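Local coordinates for protein tyrosine--tRNA ligase, mitochondrial (Emericella nidulans, PDB 5IHX) that probably catalyses the ATP-dependent attachment of tyrosine to its cognate mitochondrial tRNA, as a class I aminoacyl-tRNA synthetase, at residues 58-63 and 271-276; 326-331 and 337-342; 343-346 and 351-354. All blocks are in the same frame, centred on the assembly; numbering follows the deposited sequence.

Contact 1 of 3, residues 58-63 and 271-276; sequences HRVFTE and DDLDKP
Leu273 lies against one flank of helix 54-63, where Arg59, Val60 and Glu63 receive it, on the approach to strand 277-280 of the Rossmann-type sheet that forms the class I catalytic domain. The side chains of Arg59 and Leu273 cross at about a right angle. The arginine bends at its third torsion (chi3 -66°), which swings the guanidinium back over the leucine: CD2 of Leu273 sits over one face of that group, 3.9 Å from Arg59 NH1, and the same methyl rests on Arg59 CB. Val60 CG2 lies 3.9 Å from Leu273 O and 4.2 Å from Leu273 CD2. One turn along the helix, Glu63 offers only its CG to Leu273 CD1, while its carboxylate leads off to a salt bridge with Lys30. No hydrogen bond joins the two segments; the contact is van der Waals packing. Gln234 NE2 holds the loop from outside by donating to Leu273 O and Lys275 O, and within the loop Asp271 opens an Asx turn: its OD1 takes the N-H of Leu273 at 3.1 Å along a nearly straight line (173°), meeting it from above the carboxylate plane.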
loop_
_atom_site.group_PDB
_atom_site.type_symbol
_atom_site.label_atom_id
_atom_site.label_comp_id
_atom_site.label_asym_id
_atom_site.label_seq_id
_atom_site.Cartn_x
_atom_site.Cartn_y
_atom_site.Cartn_z
ATOM N N HIS A 58 -33.166 -0.160 8.827
ATOM C CA HIS A 58 -34.516 -0.684 8.671
ATOM C C HIS A 58 -35.155 -0.226 7.361
ATOM O O HIS A 58 -35.747 -1.036 6.645
ATOM C CB HIS A 58 -35.375 -0.281 9.873
ATOM C CG HIS A 58 -36.839 -0.512 9.679
ATOM N ND1 HIS A 58 -37.428 -1.747 9.845
ATOM C CD2 HIS A 58 -37.844 0.346 9.378
ATOM C CE1 HIS A 58 -38.728 -1.645 9.624
ATOM N NE2 HIS A 58 -39.004 -0.384 9.341
ATOM N N ARG A 59 -35.045 1.062 7.045
ATOM C CA ARG A 59 -35.641 1.573 5.812
ATOM C C ARG A 59 -34.979 0.955 4.581
ATOM O O ARG A 59 -35.657 0.614 3.612
ATOM C CB ARG A 59 -35.543 3.098 5.715
ATOM C CG ARG A 59 -36.693 3.844 6.377
ATOM C CD ARG A 59 -36.857 5.251 5.810
ATOM N NE ARG A 59 -35.736 6.144 6.100
ATOM C CZ ARG A 59 -35.219 7.008 5.225
ATOM N NH1 ARG A 59 -35.716 7.113 3.995
ATOM N NH2 ARG A 59 -34.200 7.778 5.579
ATOM N N VAL A 60 -33.656 0.824 4.615
ATOM C CA VAL A 60 -32.919 0.256 3.487
ATOM C C VAL A 60 -33.412 -1.151 3.160
ATOM O O VAL A 60 -33.700 -1.461 2.004
ATOM C CB VAL A 60 -31.393 0.218 3.767
ATOM C CG1 VAL A 60 -30.665 -0.660 2.744
ATOM C CG2 VAL A 60 -30.810 1.620 3.751
ATOM N N PHE A 61 -33.515 -1.997 4.181
ATOM C CA PHE A 61 -33.934 -3.380 3.980
ATOM C C PHE A 61 -35.415 -3.483 3.636
ATOM O O PHE A 61 -35.831 -4.407 2.940
ATOM C CB PHE A 61 -33.626 -4.218 5.221
ATOM C CG PHE A 61 -32.216 -4.730 5.267
ATOM C CD1 PHE A 61 -31.809 -5.742 4.413
ATOM C CD2 PHE A 61 -31.298 -4.203 6.158
ATOM C CE1 PHE A 61 -30.514 -6.219 4.446
ATOM C CE2 PHE A 61 -29.998 -4.679 6.199
ATOM C CZ PHE A 61 -29.606 -5.688 5.342
ATOM N N THR A 62 -36.211 -2.543 4.131
ATOM C CA THR A 62 -37.631 -2.520 3.807
ATOM C C THR A 62 -37.824 -2.213 2.325
ATOM O O THR A 62 -38.578 -2.898 1.636
ATOM C CB THR A 62 -38.392 -1.479 4.652
ATOM O OG1 THR A 62 -38.284 -1.812 6.040
ATOM C CG2 THR A 62 -39.868 -1.428 4.259
ATOM N N GLU A 63 -37.134 -1.184 1.844
ATOM C CA GLU A 63 -37.333 -0.688 0.484
ATOM C C GLU A 63 -36.565 -1.467 -0.583
ATOM O O GLU A 63 -37.009 -1.544 -1.729
ATOM C CB GLU A 63 -36.933 0.789 0.407
ATOM C CG GLU A 63 -37.720 1.694 1.342
ATOM C CD GLU A 63 -39.210 1.685 1.051
ATOM O OE1 GLU A 63 -39.596 1.330 -0.082
ATOM O OE2 GLU A 63 -39.995 2.029 1.959
ATOM N N ASP A 271 -28.898 9.941 -2.180
ATOM C CA ASP A 271 -30.011 9.387 -1.414
ATOM C C ASP A 271 -29.485 8.473 -0.309
ATOM O O ASP A 271 -28.690 7.566 -0.567
ATOM C CB ASP A 271 -30.967 8.623 -2.335
ATOM C CG ASP A 271 -32.309 8.334 -1.682
ATOM O OD1 ASP A 271 -32.375 8.256 -0.437
ATOM O OD2 ASP A 271 -33.304 8.184 -2.421
ATOM N N ASP A 272 -29.926 8.721 0.921
ATOM C CA ASP A 272 -29.484 7.942 2.077
ATOM C C ASP A 272 -29.760 6.449 1.920
ATOM O O ASP A 272 -29.035 5.620 2.472
ATOM C CB ASP A 272 -30.162 8.452 3.352
ATOM C CG ASP A 272 -29.462 9.661 3.947
ATOM O OD1 ASP A 272 -28.622 10.271 3.251
ATOM O OD2 ASP A 272 -29.753 10.000 5.113
ATOM N N LEU A 273 -30.804 6.108 1.170
ATOM C CA LEU A 273 -31.185 4.713 0.974
ATOM C C LEU A 273 -30.164 3.930 0.150
ATOM O O LEU A 273 -30.240 2.704 0.069
ATOM C CB LEU A 273 -32.554 4.631 0.292
ATOM C CG LEU A 273 -33.791 4.976 1.125
ATOM C CD1 LEU A 273 -35.034 4.902 0.255
ATOM C CD2 LEU A 273 -33.931 4.050 2.324
ATOM N N ASP A 274 -29.210 4.637 -0.450
ATOM C CA ASP A 274 -28.205 4.013 -1.308
ATOM C C ASP A 274 -26.819 4.019 -0.675
ATOM O O ASP A 274 -25.886 3.420 -1.210
ATOM C CB ASP A 274 -28.144 4.732 -2.658
ATOM C CG ASP A 274 -29.458 4.679 -3.405
ATOM O OD1 ASP A 274 -30.245 3.742 -3.156
ATOM O OD2 ASP A 274 -29.702 5.575 -4.241
ATOM N N LYS A 275 -26.685 4.692 0.463
ATOM C CA LYS A 275 -25.389 4.823 1.117
ATOM C C LYS A 275 -25.005 3.516 1.805
ATOM O O LYS A 275 -25.873 2.806 2.318
ATOM C CB LYS A 275 -25.416 5.970 2.130
ATOM C CG LYS A 275 -25.591 7.345 1.495
ATOM C CD LYS A 275 -25.799 8.428 2.542
ATOM C CE LYS A 275 -25.965 9.804 1.909
ATOM N NZ LYS A 275 -24.781 10.237 1.122
ATOM N N PRO A 276 -23.702 3.184 1.811
ATOM C CA PRO A 276 -23.264 1.989 2.539
ATOM C C PRO A 276 -23.582 2.093 4.023
ATOM O O PRO A 276 -23.589 3.189 4.578
ATOM C CB PRO A 276 -21.750 1.957 2.299
ATOM C CG PRO A 276 -21.390 3.364 1.972
ATOM C CD PRO A 276 -22.565 3.913 1.226
#

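Contact 2 of 3, residues 326-331 and 337-342; sequences RYLKMF and PEISKI
Leu328 and Ile339 meet without any flat group between them; the rings of this region sit on the far flank of helix 321-331. There Phe331 places CE2 over one face of the Tyr327 ring, 4.0 Å above its plane and displaced toward the rim, and Phe331 also meets Phe316 edge-to-face. The flank turned to helix 336-348 is aliphatic. The two helices form an antiparallel alpha-alpha hairpin closed by a short loop: the axes of the segments run at 154° to each other and come within 10.5 Å. Ile339 does most of the touching. Its CG1 stands anti to its own carbonyl carbon and the chain continues straight (chi2 176°), which sends CD1 across the gap as the leading atom. That methyl lands in a shallow seat made by three groups of helix 321-331: Lys329 CG at 3.7 Å, the carbonyl oxygen of Leu328 at 3.8 Å, and Leu328 CB at 4.0 Å. One turn further along helix 336-348, Ile342 reaches with CG2 to Leu328 CD1 at 4.3 Å, a looser touch. Leu328 and Ile342 also lean on helix 354-368, through Leu359 and Ala355 respectively, so that third helix packs against the same apolar surface. Lys329 passes Ile339 at a slant and lends its CG; beyond that atom the chain runs extended to carry NZ to a long, weak ion pair with Glu325. No hydrogen bond or salt bridge crosses between the segments, and the chemistry is that of dispersion and the burial of hydrocarbon. Leu328 O, brushed by the isoleucine methyl, is bonded by Thr332 OG1 and Lys329 O by Arg44 NE, so these polar groups beside the hydrocarbon have partners elsewhere.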
loop_
_atom_site.group_PDB
_atom_site.type_symbol
_atom_site.label_atom_id
_atom_site.label_comp_id
_atom_site.label_asym_id
_atom_site.label_seq_id
_atom_site.Cartn_x
_atom_site.Cartn_y
_atom_site.Cartn_z
ATOM N N ARG A 326 -31.627 -16.937 24.668
ATOM C CA ARG A 326 -31.060 -16.041 23.672
ATOM C C ARG A 326 -30.297 -16.844 22.621
ATOM O O ARG A 326 -30.362 -16.531 21.432
ATOM C CB ARG A 326 -30.145 -14.997 24.313
ATOM C CG ARG A 326 -29.444 -14.139 23.274
ATOM C CD ARG A 326 -29.243 -12.709 23.729
ATOM N NE ARG A 326 -28.923 -11.842 22.597
ATOM C CZ ARG A 326 -28.829 -10.517 22.664
ATOM N NH1 ARG A 326 -29.030 -9.888 23.815
ATOM N NH2 ARG A 326 -28.539 -9.820 21.575
ATOM N N TYR A 327 -29.583 -17.881 23.054
ATOM C CA TYR A 327 -28.827 -18.714 22.118
ATOM C C TYR A 327 -29.753 -19.437 21.142
ATOM O O TYR A 327 -29.424 -19.580 19.965
ATOM C CB TYR A 327 -27.968 -19.740 22.860
ATOM C CG TYR A 327 -26.673 -19.190 23.418
ATOM C CD1 TYR A 327 -26.520 -17.835 23.687
ATOM C CD2 TYR A 327 -25.592 -20.030 23.656
ATOM C CE1 TYR A 327 -25.333 -17.336 24.193
ATOM C CE2 TYR A 327 -24.403 -19.541 24.159
ATOM C CZ TYR A 327 -24.278 -18.194 24.427
ATOM O OH TYR A 327 -23.093 -17.705 24.930
ATOM N N LEU A 328 -30.904 -19.893 21.627
ATOM C CA LEU A 328 -31.895 -20.523 20.758
ATOM C C LEU A 328 -32.301 -19.568 19.639
ATOM O O LEU A 328 -32.493 -19.979 18.494
ATOM C CB LEU A 328 -33.131 -20.954 21.553
ATOM C CG LEU A 328 -33.033 -22.274 22.328
ATOM C CD1 LEU A 328 -34.209 -22.424 23.281
ATOM C CD2 LEU A 328 -32.977 -23.456 21.374
ATOM N N LYS A 329 -32.419 -18.289 19.976
ATOM C CA LYS A 329 -32.815 -17.279 19.003
ATOM C C LYS A 329 -31.688 -16.949 18.026
ATOM O O LYS A 329 -31.936 -16.716 16.843
ATOM C CB LYS A 329 -33.275 -16.008 19.719
ATOM C CG LYS A 329 -34.552 -16.187 20.522
ATOM C CD LYS A 329 -34.851 -14.973 21.384
ATOM C CE LYS A 329 -36.171 -15.129 22.122
ATOM N NZ LYS A 329 -36.416 -14.011 23.074
ATOM N N MET A 330 -30.452 -16.938 18.517
ATOM C CA MET A 330 -29.312 -16.520 17.705
ATOM C C MET A 330 -28.730 -17.655 16.856
ATOM O O MET A 330 -28.235 -17.409 15.752
ATOM C CB MET A 330 -28.210 -15.932 18.597
ATOM C CG MET A 330 -28.604 -14.643 19.310
ATOM S SD MET A 330 -27.221 -13.796 20.115
ATOM C CE MET A 330 -26.505 -15.114 21.091
ATOM N N PHE A 331 -28.771 -18.884 17.371
ATOM C CA PHE A 331 -28.084 -20.009 16.728
ATOM C C PHE A 331 -28.991 -20.992 15.976
ATOM O O PHE A 331 -28.499 -21.971 15.421
ATOM C CB PHE A 331 -27.282 -20.792 17.772
ATOM C CG PHE A 331 -26.023 -20.103 18.214
ATOM C CD1 PHE A 331 -24.916 -20.064 17.383
ATOM C CD2 PHE A 331 -25.940 -19.508 19.463
ATOM C CE1 PHE A 331 -23.751 -19.439 17.785
ATOM C CE2 PHE A 331 -24.777 -18.881 19.870
ATOM C CZ PHE A 331 -23.681 -18.846 19.029
ATOM N N PRO A 337 -42.435 -18.655 18.555
ATOM C CA PRO A 337 -43.455 -19.384 19.320
ATOM C C PRO A 337 -42.951 -20.724 19.848
ATOM O O PRO A 337 -43.253 -21.092 20.983
ATOM C CB PRO A 337 -44.580 -19.587 18.302
ATOM C CG PRO A 337 -44.425 -18.465 17.351
ATOM C CD PRO A 337 -42.950 -18.218 17.245
ATOM N N GLU A 338 -42.197 -21.446 19.026
ATOM C CA GLU A 338 -41.650 -22.734 19.433
ATOM C C GLU A 338 -40.620 -22.547 20.545
ATOM O O GLU A 338 -40.514 -23.372 21.449
ATOM C CB GLU A 338 -41.021 -23.452 18.236
ATOM C CG GLU A 338 -40.426 -24.817 18.556
ATOM C CD GLU A 338 -41.461 -25.813 19.044
ATOM O OE1 GLU A 338 -42.667 -25.592 18.801
ATOM O OE2 GLU A 338 -41.066 -26.821 19.669
ATOM N N ILE A 339 -39.863 -21.458 20.479
ATOM C CA ILE A 339 -38.885 -21.155 21.516
ATOM C C ILE A 339 -39.597 -20.832 22.829
ATOM O O ILE A 339 -39.144 -21.225 23.901
ATOM C CB ILE A 339 -37.967 -19.986 21.094
ATOM C CG1 ILE A 339 -37.006 -20.463 19.999
ATOM C CG2 ILE A 339 -37.185 -19.434 22.296
ATOM C CD1 ILE A 339 -36.099 -19.382 19.431
ATOM N N SER A 340 -40.718 -20.125 22.739
ATOM C CA SER A 340 -41.519 -19.815 23.918
ATOM C C SER A 340 -42.036 -21.098 24.560
ATOM O O SER A 340 -41.981 -21.262 25.778
ATOM C CB SER A 340 -42.688 -18.900 23.549
ATOM O OG SER A 340 -42.220 -17.659 23.051
ATOM N N LYS A 341 -42.541 -22.002 23.728
ATOM C CA LYS A 341 -43.050 -23.288 24.194
ATOM C C LYS A 341 -41.946 -24.108 24.866
ATOM O O LYS A 341 -42.181 -24.769 25.877
ATOM C CB LYS A 341 -43.657 -24.066 23.025
ATOM C CG LYS A 341 -44.506 -25.255 23.435
ATOM C CD LYS A 341 -45.020 -26.011 22.219
ATOM N N ILE A 342 -40.742 -24.059 24.302
ATOM C CA ILE A 342 -39.598 -24.764 24.876
ATOM C C ILE A 342 -39.209 -24.158 26.223
ATOM O O ILE A 342 -38.880 -24.877 27.166
ATOM C CB ILE A 342 -38.377 -24.731 23.926
ATOM C CG1 ILE A 342 -38.642 -25.582 22.685
ATOM C CG2 ILE A 342 -37.123 -25.249 24.630
ATOM C CD1 ILE A 342 -37.672 -25.321 21.542
#

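Contact 3 of 3, residues 343-346 and 351-354; sequences MEEQ and SRRV
Glu345 and Arg352 make the charged part of this contact, a salt bridge at the surface. Arg352 grips end-on, with NH1 and NH2 both directed at a single oxygen: Glu345 OE2 lies 2.6 Å from NH2 and 2.9 Å from NH1. The oxygen is in the guanidinium plane, at the edge, and the carboxylate is turned by 30° from it. NH1 meets OE2 of Glu345 on its anti lone pair, the side away from the other oxygen; NH2 approaches nearly along the C-O axis. Glu345 reaches out fully extended, and Arg352, bent at chi3 (50°), comes across it roughly at a right angle. Apolar packing backs the pair. Val354 lays CG2 over the centre of the Arg352 guanidinium, 3.5 Å above its plane, covering one face of the guanidinium with hydrocarbon, and sets the same methyl 3.7 Å from Glu345 OE2. The uncharged polar part belongs to Gln346. Its chain bends at chi2 (79°) to bring OE1 to the first turn of the helix that starts at Val354; OE1 accepts from Ala355 N, and a water donates to it at 2.6 Å while accepting from Val354 N at 3.0 Å. Gln346 NE2 goes to Gln356 OE1, so both ends of the amide are used and its rotation is probably fixed. Arg353, at the N-cap position in a left-handed backbone conformation, turns away and donates through NH1 to Val317 O at the end of helix 309-317. The contact thus joins the C-terminal part of helix 336-348 to the start of helix 354-368, while Met343 and Gln346 touch helix 321-331 through Glu325 and Asp321.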
loop_
_atom_site.group_PDB
_atom_site.type_symbol
_atom_site.label_atom_id
_atom_site.label_comp_id
_atom_site.label_asym_id
_atom_site.label_seq_id
_atom_site.Cartn_x
_atom_site.Cartn_y
_atom_site.Cartn_z
ATOM N N MET A 343 -39.235 -22.832 26.302
ATOM C CA MET A 343 -38.813 -22.135 27.512
ATOM C C MET A 343 -39.834 -22.331 28.629
ATOM O O MET A 343 -39.472 -22.379 29.804
ATOM C CB MET A 343 -38.591 -20.644 27.235
ATOM C CG MET A 343 -37.316 -20.350 26.435
ATOM S SD MET A 343 -35.824 -21.127 27.109
ATOM C CE MET A 343 -35.784 -20.428 28.762
ATOM N N GLU A 344 -41.109 -22.433 28.266
ATOM C CA GLU A 344 -42.153 -22.690 29.253
ATOM C C GLU A 344 -41.909 -24.012 29.974
ATOM O O GLU A 344 -42.054 -24.100 31.191
ATOM C CB GLU A 344 -43.530 -22.721 28.587
ATOM C CG GLU A 344 -44.689 -22.878 29.566
ATOM C CD GLU A 344 -46.034 -22.973 28.869
ATOM O OE1 GLU A 344 -46.062 -22.977 27.620
ATOM O OE2 GLU A 344 -47.067 -23.028 29.569
ATOM N N GLU A 345 -41.526 -25.035 29.218
ATOM C CA GLU A 345 -41.183 -26.325 29.802
ATOM C C GLU A 345 -39.854 -26.252 30.549
ATOM O O GLU A 345 -39.706 -26.823 31.631
ATOM C CB GLU A 345 -41.123 -27.405 28.719
ATOM C CG GLU A 345 -40.769 -28.786 29.246
ATOM C CD GLU A 345 -40.926 -29.874 28.199
ATOM O OE1 GLU A 345 -41.383 -29.565 27.077
ATOM O OE2 GLU A 345 -40.590 -31.040 28.499
ATOM N N GLN A 346 -38.898 -25.534 29.968
ATOM C CA GLN A 346 -37.587 -25.342 30.577
ATOM C C GLN A 346 -37.703 -24.663 31.943
ATOM O O GLN A 346 -37.051 -25.070 32.904
ATOM C CB GLN A 346 -36.695 -24.510 29.645
ATOM C CG GLN A 346 -35.355 -24.061 30.228
ATOM C CD GLN A 346 -34.303 -25.153 30.212
ATOM O OE1 GLN A 346 -34.561 -26.284 29.795
ATOM N NE2 GLN A 346 -33.100 -24.816 30.666
ATOM N N SER A 351 -33.379 -28.558 35.018
ATOM C CA SER A 351 -32.415 -29.640 35.209
ATOM C C SER A 351 -32.525 -30.671 34.086
ATOM O O SER A 351 -31.588 -31.427 33.835
ATOM C CB SER A 351 -32.619 -30.323 36.564
ATOM O OG SER A 351 -33.883 -30.958 36.635
ATOM N N ARG A 352 -33.670 -30.690 33.410
ATOM C CA ARG A 352 -33.884 -31.609 32.297
ATOM C C ARG A 352 -33.195 -31.113 31.025
ATOM O O ARG A 352 -33.044 -31.865 30.063
ATOM C CB ARG A 352 -35.377 -31.786 32.037
ATOM C CG ARG A 352 -36.144 -32.425 33.185
ATOM C CD ARG A 352 -37.640 -32.364 32.935
ATOM N NE ARG A 352 -37.987 -32.862 31.605
ATOM C CZ ARG A 352 -38.937 -32.349 30.825
ATOM N NH1 ARG A 352 -39.657 -31.308 31.227
ATOM N NH2 ARG A 352 -39.167 -32.879 29.632
ATOM N N ARG A 353 -32.777 -29.849 31.038
ATOM C CA ARG A 353 -32.039 -29.248 29.927
ATOM C C ARG A 353 -32.795 -29.376 28.604
ATOM O O ARG A 353 -32.191 -29.616 27.560
ATOM C CB ARG A 353 -30.652 -29.886 29.792
ATOM C CG ARG A 353 -29.775 -29.785 31.035
ATOM C CD ARG A 353 -28.610 -28.824 30.836
ATOM N NE ARG A 353 -28.052 -28.370 32.108
ATOM C CZ ARG A 353 -27.094 -27.454 32.230
ATOM N NH1 ARG A 353 -26.571 -26.878 31.154
ATOM N NH2 ARG A 353 -26.657 -27.111 33.433
ATOM N N VAL A 354 -34.114 -29.217 28.647
ATOM C CA VAL A 354 -34.926 -29.298 27.438
ATOM C C VAL A 354 -34.510 -28.223 26.439
ATOM O O VAL A 354 -34.430 -28.478 25.237
ATOM C CB VAL A 354 -36.434 -29.158 27.754
ATOM C CG1 VAL A 354 -37.259 -29.051 26.470
ATOM C CG2 VAL A 354 -36.911 -30.324 28.611
HETATM O O HOH W 1 -35.708 -28.321 30.994
#

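The three contacts follow one another along the chain, each closing before the next opens. Contact 1 belongs to the Rossmann-type catalytic domain, beside the sheet; contacts 2 and 3 lie in the helical region that follows it. Between contact 1 and contact 2 in sequence come the unmodelled residues 288-297, which include most of KFGKS, a form of the class I KMSKS signature. Contact 1 is about 29 Å from contact 2 and 41 Å from contact 3, centre to centre. Contacts 2 and 3 are 12 Å apart, share helix 336-348, and touch where Ile342 CG2 meets Val354 CG1 at 4.2 Å. Together they tie helices 321-331, 336-348 and 354-368 into one bundle; none of their residues belongs to the tyrosine pocket.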